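Local coordinates for hypothetical protein APE2540 (Aeropyrum pernix, PDB 1WDV) that probably hydrolyses alanine mischarged onto proline tRNA, as a free-standing trans-editing deacylase serving prolyl-tRNA synthetase, at residues A[47-52]-A[84-89]; A[55-60]-A[101-106]; A[72-77]-A[144-149]. All coordinates share one frame; numbering follows the deposited sequence.

Contact 1 of 3, residues A[47-52]-A[84-89]; sequences IVLDNA and ANEVVE
A helix laid on a β-sheet is seen here at the scale of four residues: E86 and V87, in the first turn of helix 84-91, meet I47 and L49 of strand 43-50. The backbones come closest at I47 and V87, with 6.2 Å between their CA atoms. I47 CG1 touches V87 CG1 at 4.0 Å, and V87 CG2 lies 4.1 Å from I47 CB, so both valine branches bear on the isoleucine. With chi1 at 173°, V87 CG1 points away from its own nitrogen and CG2 stands beside it, spreading the fork over the base of the I47 side chain.

One step back along the helix, the contact changes character. L49 CD1 lies 3.7 Å from both E86 OE1 and E86 OE2 and 3.8 Å from E86 CD, placing the methyl over the face of the carboxylate, displaced toward its two oxygens. The acid has better partners for its charge: OE1 accepts from the backbone N of R83 and forms a salt bridge with R80. The bond to R83, three residues earlier and just ahead of the helix, is the glutamate half of a capping box.

L49 pairs with R80 of strand 79-81 and I47 with A82 just beyond it; the chain then turns, and this strand-turn-helix unit lays 84-91 on one face of the mixed sheet.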
loop_
_atom_site.group_PDB
_atom_site.type_symbol
_atom_site.label_atom_id
_atom_site.label_comp_id
_atom_site.label_asym_id
_atom_site.label_seq_id
_atom_site.Cartn_x
_atom_site.Cartn_y
_atom_site.Cartn_z
ATOM N N ILE A 47 1.270 2.485 6.973
ATOM C CA ILE A 47 2.606 2.837 7.456
ATOM C C ILE A 47 2.768 2.326 8.887
ATOM O O ILE A 47 1.925 2.579 9.777
ATOM C CB ILE A 47 2.826 4.362 7.394
ATOM C CG1 ILE A 47 2.622 4.856 5.955
ATOM C CG2 ILE A 47 4.219 4.724 7.890
ATOM C CD1 ILE A 47 3.580 4.229 4.901
ATOM N N VAL A 48 3.865 1.601 9.115
ATOM C CA VAL A 48 4.147 1.020 10.424
ATOM C C VAL A 48 5.496 1.555 10.908
ATOM O O VAL A 48 6.433 1.697 10.114
ATOM C CB VAL A 48 4.178 -0.520 10.299
ATOM C CG1 VAL A 48 4.584 -1.185 11.613
ATOM C CG2 VAL A 48 2.772 -1.003 9.896
ATOM N N LEU A 49 5.581 1.841 12.210
ATOM C CA LEU A 49 6.805 2.397 12.779
ATOM C C LEU A 49 7.405 1.505 13.840
ATOM O O LEU A 49 6.671 0.985 14.675
ATOM C CB LEU A 49 6.488 3.732 13.444
ATOM C CG LEU A 49 5.702 4.730 12.587
ATOM C CD1 LEU A 49 5.381 5.958 13.447
ATOM C CD2 LEU A 49 6.518 5.128 11.369
ATOM N N ASP A 50 8.723 1.318 13.842
ATOM C CA ASP A 50 9.298 0.557 14.932
ATOM C C ASP A 50 9.817 1.577 15.955
ATOM O O ASP A 50 9.703 2.789 15.749
ATOM C CB ASP A 50 10.391 -0.444 14.467
ATOM C CG ASP A 50 11.633 0.214 13.862
ATOM O OD1 ASP A 50 12.039 1.304 14.304
ATOM O OD2 ASP A 50 12.232 -0.408 12.930
ATOM N N ASN A 51 10.347 1.117 17.082
ATOM C CA ASN A 51 10.814 2.069 18.080
ATOM C C ASN A 51 12.246 2.588 17.919
ATOM O O ASN A 51 12.817 3.143 18.867
ATOM C CB ASN A 51 10.620 1.475 19.475
ATOM C CG ASN A 51 11.538 0.292 19.741
ATOM O OD1 ASN A 51 12.190 -0.235 18.837
ATOM N ND2 ASN A 51 11.587 -0.128 20.998
ATOM N N ALA A 52 12.823 2.434 16.731
ATOM C CA ALA A 52 14.173 2.903 16.474
ATOM C C ALA A 52 14.290 3.681 15.170
ATOM O O ALA A 52 15.305 3.601 14.488
ATOM C CB ALA A 52 15.156 1.716 16.470
ATOM N N ALA A 84 -2.393 9.045 11.595
ATOM C CA ALA A 84 -2.641 9.752 10.326
ATOM C C ALA A 84 -1.748 10.944 10.009
ATOM O O ALA A 84 -1.347 11.132 8.852
ATOM C CB ALA A 84 -4.121 10.156 10.235
ATOM N N ASN A 85 -1.426 11.758 11.012
ATOM C CA ASN A 85 -0.562 12.906 10.779
ATOM C C ASN A 85 0.839 12.408 10.439
ATOM O O ASN A 85 1.543 13.010 9.625
ATOM C CB ASN A 85 -0.534 13.802 12.030
ATOM C CG ASN A 85 0.051 13.102 13.234
ATOM O OD1 ASN A 85 -0.370 12.009 13.595
ATOM N ND2 ASN A 85 1.021 13.746 13.883
ATOM N N GLU A 86 1.234 11.289 11.042
ATOM C CA GLU A 86 2.559 10.729 10.790
ATOM C C GLU A 86 2.620 10.159 9.385
ATOM O O GLU A 86 3.655 10.246 8.723
ATOM C CB GLU A 86 2.888 9.640 11.815
ATOM C CG GLU A 86 3.087 10.176 13.225
ATOM C CD GLU A 86 3.338 9.087 14.241
ATOM O OE1 GLU A 86 2.528 8.147 14.306
ATOM O OE2 GLU A 86 4.353 9.171 14.987
ATOM N N VAL A 87 1.521 9.532 8.951
ATOM C CA VAL A 87 1.465 8.969 7.602
ATOM C C VAL A 87 1.749 10.073 6.564
ATOM O O VAL A 87 2.570 9.898 5.667
ATOM C CB VAL A 87 0.080 8.324 7.325
ATOM C CG1 VAL A 87 -0.038 7.878 5.838
ATOM C CG2 VAL A 87 -0.120 7.132 8.246
ATOM N N VAL A 88 1.057 11.199 6.679
ATOM C CA VAL A 88 1.262 12.281 5.732
ATOM C C VAL A 88 2.655 12.878 5.810
ATOM O O VAL A 88 3.310 13.091 4.778
ATOM C CB VAL A 88 0.220 13.394 5.948
ATOM C CG1 VAL A 88 0.516 14.549 5.005
ATOM C CG2 VAL A 88 -1.179 12.823 5.715
ATOM N N GLU A 89 3.109 13.121 7.037
ATOM C CA GLU A 89 4.426 13.698 7.276
ATOM C C GLU A 89 5.565 12.829 6.739
ATOM O O GLU A 89 6.465 13.319 6.074
ATOM C CB GLU A 89 4.605 13.900 8.788
ATOM C CG GLU A 89 6.013 14.157 9.278
ATOM C CD GLU A 89 6.132 14.066 10.816
ATOM O OE1 GLU A 89 5.370 13.284 11.446
ATOM O OE2 GLU A 89 6.993 14.764 11.392
#

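Contact 2 of 3, residues A[55-60]-A[101-106]; sequences VYAVVI and VALPPN
V55, at the start of strand 55-61, meets N106 of the loop that leads into strand 108-112. Its CB lies 4.2 Å from N106 ND2. Beyond it the side chain forks. V55 CG2 comes 4.0 Å from the same N106 ND2. The other branch, anti to the backbone N (chi1 -176°), turns to the neighbouring strand, where V55 CG1 packs 3.7 Å from I47 CG2. The N106 side-chain amide therefore meets the valine through its nitrogen end, in a van der Waals approach. Two residues along the strand the partners are purely apolar, A57 CB resting 3.7 Å from L103 CD1. From L103 to N106 the loop runs roughly against the strand, 146° from the direction of V55 to A57.

The polar link between the backbones passes through water 1, which accepts from V55 N at 2.8 Å and donates to N106 O at 2.9 Å. V55 and A57 pair directly with V108 in the parallel ladder, and the water stands where the next rung would fall. The chemistry thus divides in two: methyl groups cover the inner part of the strand, whereas at the more open end a solvent molecule gives the V55 amide and the N106 carbonyl their partners.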
loop_
_atom_site.group_PDB
_atom_site.type_symbol
_atom_site.label_atom_id
_atom_site.label_comp_id
_atom_site.label_asym_id
_atom_site.label_seq_id
_atom_site.Cartn_x
_atom_site.Cartn_y
_atom_site.Cartn_z
ATOM N N VAL A 55 10.732 2.747 9.355
ATOM C CA VAL A 55 9.420 3.001 8.791
ATOM C C VAL A 55 9.154 1.971 7.718
ATOM O O VAL A 55 9.993 1.742 6.840
ATOM C CB VAL A 55 9.331 4.403 8.176
ATOM C CG1 VAL A 55 7.900 4.658 7.674
ATOM C CG2 VAL A 55 9.743 5.461 9.245
ATOM N N TYR A 56 7.973 1.372 7.780
ATOM C CA TYR A 56 7.570 0.366 6.816
ATOM C C TYR A 56 6.243 0.732 6.142
ATOM O O TYR A 56 5.416 1.428 6.737
ATOM C CB TYR A 56 7.371 -0.975 7.517
ATOM C CG TYR A 56 8.537 -1.446 8.340
ATOM C CD1 TYR A 56 8.746 -0.934 9.621
ATOM C CD2 TYR A 56 9.425 -2.399 7.843
ATOM C CE1 TYR A 56 9.813 -1.356 10.404
ATOM C CE2 TYR A 56 10.520 -2.831 8.636
ATOM C CZ TYR A 56 10.687 -2.293 9.911
ATOM O OH TYR A 56 11.749 -2.668 10.708
ATOM N N ALA A 57 6.071 0.294 4.900
ATOM C CA ALA A 57 4.816 0.483 4.151
ATOM C C ALA A 57 4.400 -0.978 3.949
ATOM O O ALA A 57 5.114 -1.749 3.327
ATOM C CB ALA A 57 5.072 1.162 2.811
ATOM N N VAL A 58 3.238 -1.334 4.485
ATOM C CA VAL A 58 2.768 -2.712 4.467
ATOM C C VAL A 58 1.471 -2.794 3.665
ATOM O O VAL A 58 0.458 -2.216 4.050
ATOM C CB VAL A 58 2.535 -3.179 5.941
ATOM C CG1 VAL A 58 2.220 -4.697 5.978
ATOM C CG2 VAL A 58 3.801 -2.861 6.780
ATOM N N VAL A 59 1.513 -3.533 2.558
ATOM C CA VAL A 59 0.369 -3.667 1.677
ATOM C C VAL A 59 -0.427 -4.913 1.996
ATOM O O VAL A 59 0.090 -6.037 1.897
ATOM C CB VAL A 59 0.821 -3.730 0.193
ATOM C CG1 VAL A 59 -0.373 -3.766 -0.701
ATOM C CG2 VAL A 59 1.687 -2.491 -0.131
ATOM N N ILE A 60 -1.690 -4.707 2.389
ATOM C CA ILE A 60 -2.567 -5.817 2.753
ATOM C C ILE A 60 -3.928 -5.718 2.070
ATOM O O ILE A 60 -4.305 -4.657 1.553
ATOM C CB ILE A 60 -2.797 -5.904 4.301
ATOM C CG1 ILE A 60 -3.629 -4.718 4.789
ATOM C CG2 ILE A 60 -1.428 -5.911 5.048
ATOM C CD1 ILE A 60 -4.101 -4.871 6.273
ATOM N N VAL A 101 4.570 2.643 -4.019
ATOM C CA VAL A 101 5.812 2.977 -4.705
ATOM C C VAL A 101 5.983 4.490 -4.675
ATOM O O VAL A 101 5.045 5.226 -4.325
ATOM C CB VAL A 101 5.794 2.513 -6.186
ATOM C CG1 VAL A 101 5.676 0.999 -6.259
ATOM C CG2 VAL A 101 4.644 3.189 -6.955
ATOM N N ALA A 102 7.182 4.943 -5.034
ATOM C CA ALA A 102 7.494 6.373 -5.058
ATOM C C ALA A 102 7.380 7.042 -3.678
ATOM O O ALA A 102 7.037 8.243 -3.550
ATOM C CB ALA A 102 6.611 7.086 -6.092
ATOM N N LEU A 103 7.704 6.266 -2.644
ATOM C CA LEU A 103 7.736 6.765 -1.269
ATOM C C LEU A 103 9.204 7.126 -0.956
ATOM O O LEU A 103 10.121 6.758 -1.740
ATOM C CB LEU A 103 7.305 5.650 -0.298
ATOM C CG LEU A 103 5.889 5.094 -0.435
ATOM C CD1 LEU A 103 5.760 3.827 0.403
ATOM C CD2 LEU A 103 4.889 6.180 0.008
ATOM N N PRO A 104 9.451 7.864 0.152
ATOM C CA PRO A 104 10.843 8.212 0.495
ATOM C C PRO A 104 11.614 6.884 0.607
ATOM O O PRO A 104 11.094 5.872 1.105
ATOM C CB PRO A 104 10.696 8.963 1.812
ATOM C CG PRO A 104 9.397 9.741 1.585
ATOM C CD PRO A 104 8.493 8.644 0.969
ATOM N N PRO A 105 12.869 6.861 0.141
ATOM C CA PRO A 105 13.675 5.640 0.163
ATOM C C PRO A 105 14.009 4.947 1.468
ATOM O O PRO A 105 14.516 3.826 1.445
ATOM C CB PRO A 105 14.905 6.032 -0.655
ATOM C CG PRO A 105 15.069 7.479 -0.300
ATOM C CD PRO A 105 13.647 8.013 -0.334
ATOM N N ASN A 106 13.705 5.573 2.602
ATOM C CA ASN A 106 13.977 4.923 3.875
ATOM C C ASN A 106 12.867 3.949 4.231
ATOM O O ASN A 106 13.059 3.060 5.059
ATOM C CB ASN A 106 14.100 5.950 4.997
ATOM C CG ASN A 106 12.816 6.749 5.201
ATOM O OD1 ASN A 106 12.313 7.352 4.259
ATOM N ND2 ASN A 106 12.279 6.747 6.430
HETATM O O HOH W 1 13.110 2.351 7.837
#

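Contact 3 of 3, residues A[72-77]-A[144-149]; sequences KELAGK and GAVVAD
L74 belongs to the last turn of helix 68-75 and A148 to the short strand 146-148, and their CA atoms, the nearest pair across the contact, stand 8.1 Å apart. Each segment holds a glycine just past the end of a helix. G76 closes helix 68-75 with a left-handed backbone (phi 78°), its N bonded to K72 O at 2.8 Å; a weak bond of 3.4 Å from K77 N reaches the same K72 O. G144 likewise takes a positive phi where helix 136-143 stops and the chain turns into the strand.

The separation of the backbones is bridged by one leucine. A chi1 of -173° swings L74 CG away from the nitrogen of its own residue, and its two methyls share out the strand: CD1 reaches V146 CG1 at 4.1 Å, and CD2 reaches A148 CB at 3.9 Å. These two strand residues are two apart and present the same face, whereas V147 between them turns to the other side of the sheet, against R113 and L116. The L74 and V146 side chains lie alongside each other, antiparallel, with CD1 meeting CG1.

The contact lies at the surface, but L74 also touches V110 of strand 108-112, which A148 touches in turn. Strand 146-148 is an outer strand, paired in parallel with 108-112, and helix 68-75 covers both strands from one face.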
loop_
_atom_site.group_PDB
_atom_site.type_symbol
_atom_site.label_atom_id
_atom_site.label_comp_id
_atom_site.label_asym_id
_atom_site.label_seq_id
_atom_site.Cartn_x
_atom_site.Cartn_y
_atom_site.Cartn_z
ATOM N N LYS A 72 5.972 -7.141 14.330
ATOM C CA LYS A 72 6.959 -7.054 15.396
ATOM C C LYS A 72 8.012 -8.128 15.162
ATOM O O LYS A 72 9.213 -7.888 15.352
ATOM C CB LYS A 72 6.295 -7.247 16.762
ATOM C CG LYS A 72 7.278 -7.313 17.941
ATOM C CD LYS A 72 6.492 -7.432 19.251
ATOM C CE LYS A 72 7.356 -7.891 20.438
ATOM N NZ LYS A 72 8.207 -6.810 21.023
ATOM N N GLU A 73 7.561 -9.310 14.744
ATOM C CA GLU A 73 8.472 -10.417 14.452
ATOM C C GLU A 73 9.307 -10.093 13.211
ATOM O O GLU A 73 10.524 -10.300 13.186
ATOM C CB GLU A 73 7.685 -11.712 14.233
ATOM C CG GLU A 73 7.015 -12.232 15.501
ATOM C CD GLU A 73 6.029 -13.367 15.238
ATOM O OE1 GLU A 73 6.347 -14.258 14.416
ATOM O OE2 GLU A 73 4.942 -13.375 15.866
ATOM N N LEU A 74 8.662 -9.566 12.177
ATOM C CA LEU A 74 9.393 -9.232 10.954
ATOM C C LEU A 74 10.423 -8.134 11.221
ATOM O O LEU A 74 11.589 -8.231 10.806
ATOM C CB LEU A 74 8.407 -8.773 9.862
ATOM C CG LEU A 74 8.967 -8.540 8.450
ATOM C CD1 LEU A 74 9.765 -9.763 8.004
ATOM C CD2 LEU A 74 7.815 -8.296 7.480
ATOM N N ALA A 75 10.000 -7.093 11.930
ATOM C CA ALA A 75 10.879 -5.963 12.237
ATOM C C ALA A 75 11.967 -6.335 13.236
ATOM O O ALA A 75 13.070 -5.781 13.201
ATOM C CB ALA A 75 10.050 -4.780 12.788
ATOM N N GLY A 76 11.638 -7.259 14.136
ATOM C CA GLY A 76 12.581 -7.668 15.158
ATOM C C GLY A 76 12.632 -6.638 16.270
ATOM O O GLY A 76 13.516 -6.674 17.121
ATOM N N LYS A 77 11.666 -5.724 16.263
ATOM C CA LYS A 77 11.579 -4.636 17.238
ATOM C C LYS A 77 10.112 -4.309 17.476
ATOM O O LYS A 77 9.273 -4.621 16.649
ATOM C CB LYS A 77 12.233 -3.360 16.670
ATOM C CG LYS A 77 13.731 -3.420 16.517
ATOM C CD LYS A 77 14.240 -2.179 15.831
ATOM C CE LYS A 77 15.764 -2.243 15.708
ATOM N NZ LYS A 77 16.243 -1.287 14.683
ATOM N N GLY A 144 11.866 -5.530 -4.648
ATOM C CA GLY A 144 12.574 -6.418 -3.737
ATOM C C GLY A 144 11.837 -6.504 -2.418
ATOM O O GLY A 144 12.383 -6.952 -1.398
ATOM N N ALA A 145 10.570 -6.099 -2.434
ATOM C CA ALA A 145 9.754 -6.116 -1.242
ATOM C C ALA A 145 9.748 -7.460 -0.531
ATOM O O ALA A 145 9.816 -8.533 -1.153
ATOM C CB ALA A 145 8.327 -5.724 -1.598
ATOM N N VAL A 146 9.664 -7.387 0.787
ATOM C CA VAL A 146 9.584 -8.559 1.626
ATOM C C VAL A 146 8.153 -9.118 1.581
ATOM O O VAL A 146 7.209 -8.389 1.832
ATOM C CB VAL A 146 9.864 -8.182 3.092
ATOM C CG1 VAL A 146 9.830 -9.419 3.943
ATOM C CG2 VAL A 146 11.195 -7.446 3.205
ATOM N N VAL A 147 7.991 -10.393 1.254
ATOM C CA VAL A 147 6.658 -11.008 1.245
ATOM C C VAL A 147 6.473 -11.681 2.610
ATOM O O VAL A 147 7.330 -12.456 3.021
ATOM C CB VAL A 147 6.563 -12.059 0.109
ATOM C CG1 VAL A 147 5.247 -12.777 0.169
ATOM C CG2 VAL A 147 6.714 -11.338 -1.279
ATOM N N ALA A 148 5.358 -11.401 3.297
ATOM C CA ALA A 148 5.135 -11.951 4.623
ATOM C C ALA A 148 3.662 -12.169 4.903
ATOM O O ALA A 148 2.819 -11.809 4.094
ATOM C CB ALA A 148 5.727 -10.985 5.668
ATOM N N ASP A 149 3.353 -12.781 6.040
ATOM C CA ASP A 149 1.973 -13.000 6.441
ATOM C C ASP A 149 1.775 -11.961 7.527
ATOM O O ASP A 149 2.139 -12.183 8.688
ATOM C CB ASP A 149 1.800 -14.421 6.993
ATOM C CG ASP A 149 2.103 -15.460 5.940
ATOM O OD1 ASP A 149 1.363 -15.504 4.952
ATOM O OD2 ASP A 149 3.094 -16.208 6.084
#

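The three contacts surround one mixed sheet. Contacts 1 and 2, with centres 10 Å apart, share the hairpin of strands 43-50 and 55-61, joined where Y56 N bonds to V48 O at 2.8 Å. Residues I47, L49, V55 and A57 look to the side of helix 84-91 and the 101-106 loop; Y56 looks to that of helix 68-75, used by contact 3. Its hydroxyl links all three: Y56 OH bonds to D50 OD2 at 3.2 Å and packs 3.4 Å from A75 CB. Contact 3 lies 12 Å from contact 2 and 16 Å from contact 1, centre to centre, yet K77 NZ reaches A52 CB at 3.7 Å.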